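Endolysin (Clostridium phage phictp1, PDB 5A6S) probably binds the clostridial cell wall through this domain, as part of a phage endolysin that degrades the wall to release progeny. Local coordinates at residues Asn3-Asn8 with Asp21-Pro26. The protein carries 1 engineered substitution. Residues are numbered along the deposited sequence; the frame is centred on the assembly and turned at random.
Sequences NLVVYN and DRLACP
A single main-chain bond joins the two segments: V5 N gives its hydrogen to P26 O over 3.2 Å, with an N-H...O angle of 161°, and V5 N lies in the plane of the P26 carbonyl. The ring nitrogen of P26 has no hydrogen to give, and its carbonyl is the acceptor here. The turn leading there is a Schellman motif: A24, with positive phi (52°), is its C-prime residue and ends helix 11-23. Strand 3-7, helix 11-23 and strand 27-29 form a beta-alpha-beta unit, and here the turn brings the chain back alongside strand 3-7, where V5 continues the pairing with I28. From the turn, C25 points its side chain toward the strand. Its SG, in the crowded position between backbone N and carbonyl carbon, lies 3.7 Å from V5 CG2, while its CB meets N3 CB at 3.8 Å. L23, from the last helical turn, brings CD1 to the same V5 methyl at 4.2 Å. CG of L4 is anti to its backbone N (chi1 -178°), and with chi2 at 61° CD1 lies 3.5 Å from P26 O as well as 3.9 Å from P26 CB; apolar side chains of another protein's chain pack on L4 and on P26.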
loop_
_atom_site.group_PDB
_atom_site.type_symbol
_atom_site.label_atom_id
_atom_site.label_comp_id
_atom_site.label_asym_id
_atom_site.label_seq_id
_atom_site.Cartn_x
_atom_site.Cartn_y
_atom_site.Cartn_z
ATOM N N ASN B 3 13.680 -8.987 12.072
ATOM C CA ASN B 3 13.363 -8.626 10.671
ATOM C C ASN B 3 12.939 -7.185 10.589
ATOM O O ASN B 3 12.219 -6.673 11.486
ATOM C CB ASN B 3 12.216 -9.485 10.116
ATOM C CG ASN B 3 12.532 -10.960 9.992
ATOM O OD1 ASN B 3 13.385 -11.409 9.207
ATOM N ND2 ASN B 3 11.737 -11.765 10.709
ATOM N N LEU B 4 13.310 -6.539 9.485
ATOM C CA LEU B 4 12.874 -5.194 9.164
ATOM C C LEU B 4 12.778 -5.046 7.635
ATOM O O LEU B 4 13.607 -5.587 6.898
ATOM C CB LEU B 4 13.899 -4.193 9.713
ATOM C CG LEU B 4 13.677 -2.730 9.567
ATOM C CD1 LEU B 4 12.415 -2.254 10.252
ATOM C CD2 LEU B 4 14.868 -1.981 10.148
ATOM N N VAL B 5 11.750 -4.310 7.180
ATOM C CA VAL B 5 11.534 -4.039 5.784
ATOM C C VAL B 5 11.648 -2.553 5.502
ATOM O O VAL B 5 10.926 -1.725 6.026
ATOM C CB VAL B 5 10.182 -4.580 5.316
ATOM C CG1 VAL B 5 10.086 -4.499 3.804
ATOM C CG2 VAL B 5 9.994 -6.021 5.766
ATOM N N VAL B 6 12.542 -2.238 4.573
ATOM C CA VAL B 6 12.829 -0.878 4.092
ATOM C C VAL B 6 12.212 -0.665 2.701
ATOM O O VAL B 6 12.237 -1.550 1.819
ATOM C CB VAL B 6 14.365 -0.614 3.946
ATOM C CG1 VAL B 6 14.653 0.879 3.797
ATOM C CG2 VAL B 6 15.118 -1.112 5.140
ATOM N N TYR B 7 11.639 0.499 2.538
ATOM C CA TYR B 7 11.015 0.953 1.292
ATOM C C TYR B 7 11.418 2.415 1.043
ATOM O O TYR B 7 11.707 3.148 1.979
ATOM C CB TYR B 7 9.501 0.824 1.392
ATOM C CG TYR B 7 8.937 1.671 2.460
ATOM C CD1 TYR B 7 8.585 2.980 2.220
ATOM C CD2 TYR B 7 8.823 1.206 3.764
ATOM C CE1 TYR B 7 8.072 3.744 3.217
ATOM C CE2 TYR B 7 8.326 1.975 4.761
ATOM C CZ TYR B 7 7.956 3.225 4.516
ATOM O OH TYR B 7 7.497 3.986 5.516
ATOM N N ASN B 8 11.408 2.812 -0.232
ATOM C CA ASN B 8 11.406 4.230 -0.586
ATOM C C ASN B 8 9.966 4.747 -0.753
ATOM O O ASN B 8 9.057 3.972 -1.094
ATOM C CB ASN B 8 12.190 4.409 -1.904
ATOM C CG ASN B 8 13.642 4.004 -1.757
ATOM O OD1 ASN B 8 14.457 4.722 -1.146
ATOM N ND2 ASN B 8 13.960 2.875 -2.274
ATOM N N ASP B 21 3.691 -7.682 6.983
ATOM C CA ASP B 21 2.594 -8.416 7.584
ATOM C C ASP B 21 2.985 -9.898 7.676
ATOM O O ASP B 21 2.673 -10.587 8.658
ATOM C CB ASP B 21 1.341 -8.279 6.735
ATOM C CG ASP B 21 0.690 -6.941 6.850
ATOM O OD1 ASP B 21 0.935 -6.152 7.805
ATOM O OD2 ASP B 21 -0.255 -6.683 6.041
ATOM N N ARG B 22 3.538 -10.434 6.610
ATOM C CA ARG B 22 3.836 -11.842 6.603
ATOM C C ARG B 22 4.987 -12.173 7.582
ATOM O O ARG B 22 4.873 -13.156 8.331
ATOM C CB ARG B 22 4.156 -12.368 5.257
ATOM C CG ARG B 22 4.667 -13.781 5.336
ATOM C CD ARG B 22 3.556 -14.757 5.673
ATOM N NE ARG B 22 4.099 -16.129 5.584
ATOM C CZ ARG B 22 4.914 -16.683 6.498
ATOM N NH1 ARG B 22 5.333 -16.003 7.584
ATOM N NH2 ARG B 22 5.320 -17.928 6.330
ATOM N N LEU B 23 6.022 -11.359 7.612
ATOM C CA LEU B 23 7.106 -11.488 8.597
ATOM C C LEU B 23 6.735 -11.049 10.005
ATOM O O LEU B 23 7.521 -11.271 10.923
ATOM C CB LEU B 23 8.336 -10.706 8.176
ATOM C CG LEU B 23 8.946 -11.148 6.844
ATOM C CD1 LEU B 23 10.021 -10.151 6.471
ATOM C CD2 LEU B 23 9.465 -12.581 6.757
ATOM N N ALA B 24 5.576 -10.393 10.169
ATOM C CA ALA B 24 5.144 -9.802 11.405
ATOM C C ALA B 24 6.228 -8.896 11.978
ATOM O O ALA B 24 6.626 -9.029 13.170
ATOM C CB ALA B 24 4.823 -10.889 12.467
ATOM N N CYS B 25 6.648 -7.901 11.192
ATOM C CA CYS B 25 7.733 -7.087 11.622
ATOM C C CYS B 25 7.492 -5.594 11.315
ATOM O O CYS B 25 6.498 -5.258 10.703
ATOM C CB CYS B 25 8.956 -7.600 10.906
ATOM S SG CYS B 25 9.123 -7.237 9.145
ATOM N N PRO B 26 8.426 -4.719 11.702
ATOM C CA PRO B 26 8.229 -3.321 11.300
ATOM C C PRO B 26 8.662 -3.013 9.853
ATOM O O PRO B 26 9.385 -3.777 9.233
ATOM C CB PRO B 26 9.103 -2.539 12.261
ATOM C CG PRO B 26 9.474 -3.502 13.352
ATOM C CD PRO B 26 9.507 -4.848 12.691
#